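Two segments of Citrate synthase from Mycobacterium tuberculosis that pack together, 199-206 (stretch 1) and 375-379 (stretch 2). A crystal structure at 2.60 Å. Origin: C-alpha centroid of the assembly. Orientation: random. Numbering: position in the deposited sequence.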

# COMPACT_ATOMS: atom_id res chain seq x y z
N ASN A 199 -1.51 26.01 -13.89
CA ASN A 199 -0.09 25.89 -13.85
C ASN A 199 0.33 24.42 -14.08
O ASN A 199 1.39 24.14 -14.63
N PHE A 200 -0.50 23.49 -13.63
CA PHE A 200 -0.23 22.09 -13.88
C PHE A 200 -0.21 21.83 -15.38
O PHE A 200 0.64 21.10 -15.88
N LEU A 201 -1.14 22.44 -16.09
CA LEU A 201 -1.25 22.26 -17.53
C LEU A 201 -0.07 22.83 -18.31
O LEU A 201 0.30 22.32 -19.36
N ARG A 202 0.50 23.91 -17.82
CA ARG A 202 1.71 24.48 -18.43
C ARG A 202 2.91 23.58 -18.23
O ARG A 202 3.76 23.44 -19.11
N LEU A 203 3.00 23.01 -17.02
CA LEU A 203 4.13 22.19 -16.64
C LEU A 203 4.11 20.95 -17.51
O LEU A 203 5.16 20.40 -17.83
N THR A 204 2.91 20.54 -17.87
CA THR A 204 2.68 19.33 -18.64
C THR A 204 2.88 19.58 -20.11
O THR A 204 3.48 18.76 -20.80
N PHE A 205 2.39 20.71 -20.58
CA PHE A 205 2.33 20.96 -22.01
C PHE A 205 3.19 22.10 -22.48
O PHE A 205 3.39 22.25 -23.66
N GLY A 206 3.69 22.93 -21.59
CA GLY A 206 4.53 24.05 -21.96
C GLY A 206 5.88 23.62 -22.52
O GLY A 206 6.46 22.62 -22.07
N ALA A 375 -8.76 13.87 -25.37
CA ALA A 375 -9.18 15.12 -26.00
C ALA A 375 -8.33 16.31 -25.57
O ALA A 375 -8.02 17.17 -26.38
N LEU A 376 -7.95 16.36 -24.30
CA LEU A 376 -7.13 17.47 -23.79
C LEU A 376 -5.66 17.27 -24.12
O LEU A 376 -4.82 18.10 -23.73
N GLY A 377 -5.33 16.18 -24.83
CA GLY A 377 -3.94 15.90 -25.21
C GLY A 377 -3.15 15.00 -24.26
O GLY A 377 -1.93 14.83 -24.41
N PHE A 378 -3.84 14.39 -23.28
CA PHE A 378 -3.16 13.50 -22.36
C PHE A 378 -3.04 12.15 -23.02
O PHE A 378 -4.02 11.63 -23.58
N PRO A 379 -1.82 11.57 -22.98
CA PRO A 379 -1.62 10.26 -23.51
C PRO A 379 -2.07 9.22 -22.49
O PRO A 379 -2.11 9.51 -21.28

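The contact between these two segments is small, burying 214 Å² in all, and it is almost wholly apolar. Stretch 1 is the last part of a helix, 199-205, whereas stretch 2 leaves a helical end at Gly377 and continues without regular structure. The backbones stay well apart: Phe205 CA and Gly377 CA are 8.7 Å apart, Thr204 CA and Phe378 CA 9.1 Å, and Leu201 CA and Leu376 CA 9.8 Å, so side chains span the gap, and most of the covered surface belongs to phenylalanines.

Phe378 is the centre of the apolar cluster. Its CA-to-CB bond runs sideways to the helix, but chi1 in the m well (-71°) brings the end of the ring nearer, and four residues of stretch 1 meet it there. Phe205 makes the closest approach: its CZ lies 3.6 Å from Phe378 CE1, over one face of the Phe378 ring. The two rings form an oblique aromatic pair, with centroids 5.0 Å apart and planes inclined at 50°. Phe205 points toward stretch 2 and is also an m rotamer (chi1 -67°).

One turn or so earlier in the helix, Phe200 and Leu201 approach the tip of the same ring. Both start sideways and reach in with their ends. Phe200, a t rotamer (chi1 162°), brings its CE2 to 4.0 Å from Phe378 CZ; Leu201, with chi1 m and chi2 t, places its CD2 4.0 Å from that same Phe378 CZ. A long aromatic or branched aliphatic side chain suits these positions because the gap between backbones is wide and the surroundings are buried.

Thr204 combines an apolar and a polar role. It points toward stretch 2, and its methyl CG2 sits 3.8 Å from Phe378 CE1. With chi1 in the m well, its hydroxyl turns back to the helix, where Thr204 OG1 donates a short hydrogen bond of 2.5 Å to Phe200 O. The same carbonyl accepts the helical bond from Thr204 N, at 3.1 Å from Phe200 O. Threonine thus satisfies its hydroxyl within its own helix while offering carbon to the neighbouring ring.

No hydrogen bond crosses between the stretches. The polar atoms at the contact are backbone carbonyls beside the Phe205 ring: Gly377 O lies at the ring's edge, near its plane, 3.6 Å from Phe205 CE1, and Leu376 O is 3.7 Å from Phe205 CZ. The edge of an aromatic ring carries slightly positive hydrogens, so a carbonyl oxygen near the ring plane is a tolerable neighbour.

Gly377 adopts positive phi (94°) in a Schellman motif that ends the preceding helix. A CB there would be jammed against the carbonyl O of Leu376, which by itself calls for glycine. The CA-to-CB bond of Leu376 (chi1 m, chi2 t) runs sideways; its CB stays 5.7 Å from Phe205 CE2, and its contribution is the backbone carbonyl. Asn199, Arg202 and Leu203 remain out of reach; Asn199 OD1 and Arg202 NH1 find hydrogen-bond partners elsewhere in the structure.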

# COMPACT_ATOMS: atom_id res chain seq x y z
CB ASN A 199 0.40 26.35 -12.50
CG ASN A 199 1.86 26.19 -12.36
OD1 ASN A 199 2.61 26.84 -13.08
ND2 ASN A 199 2.30 25.31 -11.46
CB PHE A 200 -1.23 21.17 -13.20
CG PHE A 200 -1.26 19.78 -13.78
CD1 PHE A 200 -0.16 18.93 -13.63
CD2 PHE A 200 -2.35 19.33 -14.50
CE1 PHE A 200 -0.16 17.66 -14.18
CE2 PHE A 200 -2.36 18.06 -15.05
CZ PHE A 200 -1.26 17.23 -14.90
CB LEU A 201 -2.56 22.87 -18.04
CG LEU A 201 -3.80 21.97 -17.98
CD1 LEU A 201 -5.08 22.80 -18.11
CD2 LEU A 201 -3.75 20.96 -19.11
CB ARG A 202 2.06 25.82 -17.79
CG ARG A 202 3.03 26.67 -18.60
CD ARG A 202 3.44 27.94 -17.87
NE ARG A 202 4.78 28.42 -18.26
CZ ARG A 202 5.88 28.32 -17.50
NH1 ARG A 202 5.85 27.71 -16.31
NH2 ARG A 202 7.04 28.80 -17.94
CB LEU A 203 4.02 21.76 -15.21
CG LEU A 203 4.33 22.78 -14.15
CD1 LEU A 203 4.16 22.10 -12.79
CD2 LEU A 203 5.74 23.27 -14.31
CB THR A 204 1.24 18.88 -18.45
OG1 THR A 204 0.92 18.91 -17.06
CG2 THR A 204 1.03 17.48 -18.96
CB PHE A 205 0.86 21.22 -22.39
CG PHE A 205 -0.01 20.00 -22.23
CD1 PHE A 205 0.31 18.82 -22.92
CD2 PHE A 205 -1.09 20.02 -21.39
CE1 PHE A 205 -0.47 17.69 -22.78
CE2 PHE A 205 -1.87 18.88 -21.25
CZ PHE A 205 -1.56 17.72 -21.94
CB ALA A 375 -10.65 15.40 -25.72
CB LEU A 376 -7.30 17.65 -22.27
CG LEU A 376 -8.74 17.59 -21.74
CD1 LEU A 376 -8.82 17.63 -20.23
CD2 LEU A 376 -9.59 18.71 -22.35
CB PHE A 378 -3.91 13.40 -21.04
CG PHE A 378 -3.83 14.66 -20.20
CD1 PHE A 378 -2.63 15.04 -19.61
CD2 PHE A 378 -4.93 15.47 -20.03
CE1 PHE A 378 -2.54 16.19 -18.87
CE2 PHE A 378 -4.85 16.62 -19.28
CZ PHE A 378 -3.65 16.99 -18.70
CB PRO A 379 -0.12 10.21 -23.70
CG PRO A 379 0.45 11.11 -22.63
CD PRO A 379 -0.61 12.12 -22.34